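Serine acetyltransferase (Bacteroides vulgatus ATCC 8482, PDB 3F1X) probably transfers an acetyl group from acetyl-CoA to the hydroxyl of L-serine, the step that leads into cysteine biosynthesis. Local coordinates at residues G33-P37 and A89-F93; Y261-L267 and V278-V284. One frame throughout, in Å; residues are numbered along the deposited sequence.

Interaction 1 (G33-P37 and A89-F93); sequences GDPLP and AGLCF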
ATOM      1  N   GLY A  33      24.689  -7.634  10.946  1.00 31.74           N
ATOM      2  CA  GLY A  33      24.792  -7.475   9.506  1.00 30.65           C
ATOM      3  C   GLY A  33      24.101  -8.563   8.709  1.00 30.25           C
ATOM      4  O   GLY A  33      23.793  -8.374   7.529  1.00 31.03           O
ATOM      5  N   ASP A  34      23.865  -9.710   9.338  1.00 30.00           N
ATOM      6  CA  ASP A  34      23.198 -10.803   8.650  1.00 29.37           C
ATOM      7  C   ASP A  34      21.709 -10.542   8.516  1.00 27.85           C
ATOM      8  O   ASP A  34      21.076  -9.987   9.418  1.00 25.79           O
ATOM      9  CB  ASP A  34      23.400 -12.128   9.387  1.00 29.27           C
ATOM     10  CG  ASP A  34      24.775 -12.722   9.159  1.00 31.78           C
ATOM     11  OD1 ASP A  34      25.493 -12.252   8.247  1.00 34.03           O
ATOM     12  OD2 ASP A  34      25.131 -13.669   9.886  1.00 32.50           O
ATOM     13  N   PRO A  35      21.128 -10.926   7.370  1.00 27.30           N
ATOM     14  CA  PRO A  35      19.694 -10.726   7.152  1.00 26.22           C
ATOM     15  C   PRO A  35      18.923 -11.851   7.837  1.00 24.68           C
ATOM     16  O   PRO A  35      19.421 -12.970   7.952  1.00 23.03           O
ATOM     17  CB  PRO A  35      19.573 -10.777   5.636  1.00 25.94           C
ATOM     18  CG  PRO A  35      20.596 -11.802   5.270  1.00 29.15           C
ATOM     19  CD  PRO A  35      21.782 -11.411   6.139  1.00 28.53           C
ATOM     20  N   LEU A  36      17.716 -11.548   8.301  1.00 23.22           N
ATOM     21  CA  LEU A  36      16.888 -12.548   8.965  1.00 23.57           C
ATOM     22  C   LEU A  36      15.776 -12.980   8.016  1.00 22.47           C
ATOM     23  O   LEU A  36      15.383 -12.226   7.129  1.00 22.36           O
ATOM     24  CB  LEU A  36      16.270 -11.968  10.242  1.00 24.29           C
ATOM     25  CG  LEU A  36      17.222 -11.633  11.397  1.00 28.77           C
ATOM     26  CD1 LEU A  36      16.536 -10.688  12.368  1.00 31.47           C
ATOM     27  CD2 LEU A  36      17.655 -12.912  12.097  1.00 27.83           C
ATOM     28  N   PRO A  37      15.267 -14.204   8.181  1.00 21.99           N
ATOM     29  CA  PRO A  37      14.195 -14.679   7.308  1.00 22.82           C
ATOM     30  C   PRO A  37      13.010 -13.719   7.339  1.00 23.57           C
ATOM     31  O   PRO A  37      12.627 -13.221   8.397  1.00 23.32           O
ATOM     32  CB  PRO A  37      13.873 -16.047   7.888  1.00 20.92           C
ATOM     33  CG  PRO A  37      15.216 -16.519   8.328  1.00 21.63           C
ATOM     34  CD  PRO A  37      15.754 -15.293   9.043  1.00 22.48           C
ATOM     35  N   ALA A  89      19.662 -16.002   4.238  1.00 17.32           N
ATOM     36  CA  ALA A  89      19.228 -15.786   5.615  1.00 20.25           C
ATOM     37  C   ALA A  89      19.183 -17.113   6.377  1.00 20.07           C
ATOM     38  O   ALA A  89      19.564 -17.189   7.548  1.00 21.30           O
ATOM     39  CB  ALA A  89      17.852 -15.115   5.637  1.00 18.63           C
ATOM     40  N   GLY A  90      18.720 -18.161   5.703  1.00 21.16           N
ATOM     41  CA  GLY A  90      18.644 -19.473   6.324  1.00 21.65           C
ATOM     42  C   GLY A  90      20.015 -19.997   6.703  1.00 23.02           C
ATOM     43  O   GLY A  90      20.224 -20.451   7.827  1.00 23.73           O
ATOM     44  N   LEU A  91      20.955 -19.934   5.764  1.00 21.75           N
ATOM     45  CA  LEU A  91      22.305 -20.399   6.020  1.00 24.13           C
ATOM     46  C   LEU A  91      22.911 -19.631   7.195  1.00 25.65           C
ATOM     47  O   LEU A  91      23.581 -20.220   8.041  1.00 26.35           O
ATOM     48  CB  LEU A  91      23.175 -20.212   4.777  1.00 24.04           C
ATOM     49  CG  LEU A  91      22.851 -21.104   3.575  1.00 23.98           C
ATOM     50  CD1 LEU A  91      23.535 -20.561   2.333  1.00 26.87           C
ATOM     51  CD2 LEU A  91      23.297 -22.527   3.865  1.00 23.17           C
ATOM     52  N   CYS A  92      22.665 -18.323   7.248  1.00 26.82           N
ATOM     53  CA  CYS A  92      23.202 -17.483   8.321  1.00 30.64           C
ATOM     54  C   CYS A  92      22.582 -17.767   9.683  1.00 32.20           C
ATOM     55  O   CYS A  92      23.255 -17.669  10.709  1.00 33.50           O
ATOM     56  CB  CYS A  92      23.008 -15.995   7.993  1.00 29.81           C
ATOM     57  SG  CYS A  92      24.087 -15.348   6.692  1.00 31.43           S
ATOM     58  N   PHE A  93      21.298 -18.107   9.691  1.00 34.65           N
ATOM     59  CA  PHE A  93      20.592 -18.386  10.934  1.00 37.88           C
ATOM     60  C   PHE A  93      21.221 -19.565  11.674  1.00 40.15           C
ATOM     61  O   PHE A  93      21.884 -19.386  12.693  1.00 41.82           O
ATOM     62  CB  PHE A  93      19.125 -18.690  10.643  1.00 38.02           C
ATOM     63  CG  PHE A  93      18.200 -18.329  11.766  1.00 38.16           C
ATOM     64  CD1 PHE A  93      17.762 -17.015  11.923  1.00 37.22           C
ATOM     65  CD2 PHE A  93      17.773 -19.295  12.675  1.00 37.91           C
ATOM     66  CE1 PHE A  93      16.906 -16.664  12.972  1.00 38.35           C
ATOM     67  CE2 PHE A  93      16.916 -18.962  13.732  1.00 38.21           C
ATOM     68  CZ  PHE A  93      16.484 -17.643  13.877  1.00 37.78           C
TER
HETATM   69  O   HOH W   1      23.873 -14.974  11.840  1.00 37.87           O
HETATM   70  O   HOH W   2      19.421 -15.331   9.554  1.00 18.24           O
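Residues Asp34 to Pro37 run extended along the last turn of helix 68-93, with Ala89 and Cys92 pointing at them. The methyl of Ala89 meets the proline-rich part: CB lies 3.5 Å from Pro35 O, 4.3 Å from Pro35 CG and 4.0 Å from Pro37 CD. The CA-CB bond of Phe93 points sideways, and chi1 t (-151°) brings the ring to Leu36 and Pro37; Leu36 CD2 touches the ring edge at Phe93 CE1 (3.9 Å), and Pro37 CD reaches Phe93 CD1 (3.9 Å). Although the CA-CB bond of Leu36 points away, its m,t rotamer brings CD2 back to the phenyl. Asp34 and Cys92, both m, meet at CG-SG 3.7 Å. The polar links are two waters: one donates to Asp34 OD2 (2.7 Å) and Cys92 O (3.0 Å), the other to Pro35 O (2.9 Å) and Ala89 O (2.7 Å). Leu36 also packs on Gly56 of a second subunit, and Phe93 on Gly148 of that subunit. This is loop-on-helix packing at a subunit interface, within the N-terminal helical domain known from serine acetyltransferases.

Interaction 2 (Y261-L267 and V278-V284); sequences YSNATIL and VGGNIWV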
ATOM      1  N   TYR A 261      -9.654 -41.822   7.199  1.00 16.98           N
ATOM      2  CA  TYR A 261     -10.747 -40.893   7.394  1.00 17.43           C
ATOM      3  C   TYR A 261     -10.584 -39.938   8.559  1.00 17.63           C
ATOM      4  O   TYR A 261      -9.658 -40.041   9.360  1.00 14.79           O
ATOM      5  CB  TYR A 261     -12.070 -41.643   7.513  1.00 17.96           C
ATOM      6  CG  TYR A 261     -12.519 -42.198   6.193  1.00 20.42           C
ATOM      7  CD1 TYR A 261     -12.284 -43.522   5.856  1.00 20.05           C
ATOM      8  CD2 TYR A 261     -13.149 -41.381   5.260  1.00 20.12           C
ATOM      9  CE1 TYR A 261     -12.671 -44.034   4.610  1.00 23.32           C
ATOM     10  CE2 TYR A 261     -13.539 -41.878   4.012  1.00 23.83           C
ATOM     11  CZ  TYR A 261     -13.296 -43.210   3.697  1.00 21.68           C
ATOM     12  OH  TYR A 261     -13.697 -43.724   2.486  1.00 24.56           O
ATOM     13  N   SER A 262     -11.530 -39.014   8.629  1.00 17.42           N
ATOM     14  CA  SER A 262     -11.576 -37.944   9.608  1.00 19.28           C
ATOM     15  C   SER A 262     -11.109 -38.183  11.042  1.00 18.54           C
ATOM     16  O   SER A 262     -11.580 -39.093  11.729  1.00 15.91           O
ATOM     17  CB  SER A 262     -12.992 -37.369   9.634  1.00 20.20           C
ATOM     18  OG  SER A 262     -13.018 -36.193  10.415  1.00 30.11           O
ATOM     19  N   ASN A 263     -10.180 -37.328  11.469  1.00 16.99           N
ATOM     20  CA  ASN A 263      -9.616 -37.319  12.814  1.00 16.50           C
ATOM     21  C   ASN A 263      -8.861 -38.534  13.352  1.00 16.61           C
ATOM     22  O   ASN A 263      -8.519 -38.557  14.529  1.00 17.14           O
ATOM     23  CB  ASN A 263     -10.706 -36.918  13.825  1.00 17.17           C
ATOM     24  CG  ASN A 263     -11.073 -35.443  13.727  1.00 16.82           C
ATOM     25  OD1 ASN A 263     -10.205 -34.613  13.516  1.00 14.61           O
ATOM     26  ND2 ASN A 263     -12.353 -35.117  13.894  1.00 19.49           N
ATOM     27  N   ALA A 264      -8.582 -39.525  12.512  1.00 15.96           N
ATOM     28  CA  ALA A 264      -7.856 -40.703  12.979  1.00 15.95           C
ATOM     29  C   ALA A 264      -6.411 -40.363  13.321  1.00 16.20           C
ATOM     30  O   ALA A 264      -5.780 -39.549  12.652  1.00 16.60           O
ATOM     31  CB  ALA A 264      -7.892 -41.806  11.930  1.00 14.59           C
ATOM     32  N   THR A 265      -5.892 -40.997  14.366  1.00 15.86           N
ATOM     33  CA  THR A 265      -4.520 -40.764  14.797  1.00 18.72           C
ATOM     34  C   THR A 265      -3.684 -42.029  14.594  1.00 19.27           C
ATOM     35  O   THR A 265      -4.019 -43.085  15.113  1.00 18.40           O
ATOM     36  CB  THR A 265      -4.448 -40.383  16.300  1.00 20.33           C
ATOM     37  OG1 THR A 265      -5.325 -39.283  16.574  1.00 20.72           O
ATOM     38  CG2 THR A 265      -3.017 -39.998  16.681  1.00 21.65           C
ATOM     39  N   ILE A 266      -2.607 -41.921  13.827  1.00 20.11           N
ATOM     40  CA  ILE A 266      -1.720 -43.061  13.590  1.00 21.38           C
ATOM     41  C   ILE A 266      -0.361 -42.689  14.170  1.00 22.17           C
ATOM     42  O   ILE A 266       0.242 -41.709  13.745  1.00 20.94           O
ATOM     43  CB  ILE A 266      -1.560 -43.347  12.083  1.00 19.14           C
ATOM     44  CG1 ILE A 266      -2.934 -43.572  11.446  1.00 21.30           C
ATOM     45  CG2 ILE A 266      -0.693 -44.577  11.879  1.00 21.36           C
ATOM     46  CD1 ILE A 266      -2.910 -43.637   9.928  1.00 21.69           C
ATOM     47  N   LEU A 267       0.135 -43.451  15.139  1.00 25.80           N
ATOM     48  CA  LEU A 267       1.422 -43.085  15.710  1.00 30.36           C
ATOM     49  C   LEU A 267       2.424 -44.201  15.954  1.00 32.50           C
ATOM     50  O   LEU A 267       2.057 -45.350  16.207  1.00 31.84           O
ATOM     51  CB  LEU A 267       1.228 -42.318  17.019  1.00 33.86           C
ATOM     52  CG  LEU A 267       0.690 -43.094  18.220  1.00 35.68           C
ATOM     53  CD1 LEU A 267       0.994 -42.317  19.486  1.00 38.13           C
ATOM     54  CD2 LEU A 267      -0.804 -43.331  18.063  1.00 37.78           C
ATOM     55  N   VAL A 278      -8.511 -46.855   7.016  1.00 21.89           N
ATOM     56  CA  VAL A 278      -8.524 -46.562   8.445  1.00 20.50           C
ATOM     57  C   VAL A 278      -9.708 -45.656   8.735  1.00 20.24           C
ATOM     58  O   VAL A 278      -9.750 -44.502   8.291  1.00 19.17           O
ATOM     59  CB  VAL A 278      -7.217 -45.846   8.898  1.00 19.97           C
ATOM     60  CG1 VAL A 278      -7.304 -45.467  10.380  1.00 19.53           C
ATOM     61  CG2 VAL A 278      -6.011 -46.750   8.666  1.00 21.61           C
ATOM     62  N   GLY A 279     -10.675 -46.189   9.474  1.00 20.16           N
ATOM     63  CA  GLY A 279     -11.853 -45.417   9.818  1.00 20.35           C
ATOM     64  C   GLY A 279     -11.502 -44.194  10.647  1.00 19.64           C
ATOM     65  O   GLY A 279     -10.392 -44.082  11.159  1.00 18.62           O
ATOM     66  N   GLY A 280     -12.453 -43.278  10.801  1.00 19.79           N
ATOM     67  CA  GLY A 280     -12.174 -42.081  11.570  1.00 18.44           C
ATOM     68  C   GLY A 280     -12.317 -42.210  13.071  1.00 17.61           C
ATOM     69  O   GLY A 280     -12.845 -43.202  13.582  1.00 17.56           O
ATOM     70  N   ASN A 281     -11.815 -41.206  13.777  1.00 16.35           N
ATOM     71  CA  ASN A 281     -11.913 -41.132  15.234  1.00 18.19           C
ATOM     72  C   ASN A 281     -11.262 -42.259  16.019  1.00 18.83           C
ATOM     73  O   ASN A 281     -11.684 -42.555  17.134  1.00 19.99           O
ATOM     74  CB  ASN A 281     -13.380 -41.029  15.636  1.00 16.78           C
ATOM     75  CG  ASN A 281     -14.061 -39.829  15.012  1.00 20.72           C
ATOM     76  OD1 ASN A 281     -13.818 -38.687  15.407  1.00 22.44           O
ATOM     77  ND2 ASN A 281     -14.897 -40.079  14.017  1.00 17.08           N
ATOM     78  N   ILE A 282     -10.242 -42.893  15.455  1.00 19.06           N
ATOM     79  CA  ILE A 282      -9.577 -43.970  16.172  1.00 19.49           C
ATOM     80  C   ILE A 282      -8.084 -43.749  16.387  1.00 17.87           C
ATOM     81  O   ILE A 282      -7.387 -43.162  15.556  1.00 16.07           O
ATOM     82  CB  ILE A 282      -9.785 -45.333  15.473  1.00 20.19           C
ATOM     83  CG1 ILE A 282      -9.315 -45.273  14.029  1.00 18.45           C
ATOM     84  CG2 ILE A 282     -11.249 -45.734  15.537  1.00 19.06           C
ATOM     85  CD1 ILE A 282      -9.335 -46.630  13.349  1.00 22.46           C
ATOM     86  N   TRP A 283      -7.627 -44.228  17.533  1.00 17.53           N
ATOM     87  CA  TRP A 283      -6.242 -44.143  17.974  1.00 20.35           C
ATOM     88  C   TRP A 283      -5.589 -45.435  17.499  1.00 21.34           C
ATOM     89  O   TRP A 283      -5.814 -46.497  18.076  1.00 21.45           O
ATOM     90  CB  TRP A 283      -6.258 -44.028  19.505  1.00 19.16           C
ATOM     91  CG  TRP A 283      -4.938 -44.009  20.221  1.00 19.44           C
ATOM     92  CD1 TRP A 283      -4.398 -45.029  20.951  1.00 18.40           C
ATOM     93  CD2 TRP A 283      -4.058 -42.888  20.383  1.00 17.47           C
ATOM     94  NE1 TRP A 283      -3.243 -44.610  21.565  1.00 20.45           N
ATOM     95  CE2 TRP A 283      -3.009 -43.304  21.229  1.00 18.79           C
ATOM     96  CE3 TRP A 283      -4.052 -41.578  19.891  1.00 19.16           C
ATOM     97  CZ2 TRP A 283      -1.970 -42.448  21.606  1.00 19.98           C
ATOM     98  CZ3 TRP A 283      -3.013 -40.722  20.266  1.00 17.24           C
ATOM     99  CH2 TRP A 283      -1.985 -41.167  21.114  1.00 18.98           C
ATOM    100  N   VAL A 284      -4.805 -45.340  16.427  1.00 22.24           N
ATOM    101  CA  VAL A 284      -4.144 -46.505  15.837  1.00 21.91           C
ATOM    102  C   VAL A 284      -2.680 -46.614  16.243  1.00 23.03           C
ATOM    103  O   VAL A 284      -1.866 -45.757  15.897  1.00 21.59           O
ATOM    104  CB  VAL A 284      -4.224 -46.455  14.301  1.00 19.40           C
ATOM    105  CG1 VAL A 284      -3.679 -47.742  13.701  1.00 18.08           C
ATOM    106  CG2 VAL A 284      -5.657 -46.229  13.876  1.00 19.30           C
TER
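Five backbone hydrogen bonds join 261-267 to 278-284. Tyr261 N donates to Val278 O (2.9 Å) and Asn281 N to Ser262 O (3.0 Å); farther on, Thr265 N to Ile282 O (2.9 Å), Val284 N to Thr265 O (2.7 Å) and Leu267 N to Val284 O (3.1 Å) alternate as in a parallel sheet, with Thr265 opposite Trp283 and Ile266 opposite Val284. Ile266 CA-H adds a contact to Val284 O (CA-O 3.6 Å). The segments belong to successive coils of the left-handed parallel beta-helix of the LbH_SAT family, each turning a corner between two flat sheets. At this corner a type II turn spans Tyr261-Ala264, and a CB on Gly280 would clash with Ser262 O. Apolar contacts line the interior: Ala264 CB lies 4.0 Å from Val278 CG1 and 4.3 Å from Ile282 CG1, and Ile266 CG1 4.3 Å from Val284 CB. On the Thr265-Trp283 face, Thr265 CG2 approaches Trp283 CZ3 (3.7 Å), while Thr265 OG1 is hydrogen-bonded to Asn281 of a second subunit. One CH-pi contact sets Leu267 CD2 over the Trp283 six-membered ring, 3.7 Å from its centroid and 6° off the normal.

Interactions 1 and 2 lie on opposite sides of the chain's centre, their centres about 40 Å apart and their nearest atoms about 28 Å, and they share no helix or strand. Interaction 2 is the more buried, covering 604 Å² against 323 Å², within the beta-helix; interaction 1 is partly buried, between a loop and a helix end. Their chemistry follows: direct backbone hydrogen bonds pair neighbouring coils in interaction 2, whereas water bridges and proline, alanine and phenylalanine contacts join 33-37 to 89-93. Both touch the second subunit, interaction 1 through the helical part of the chain and interaction 2 through the beta-helix.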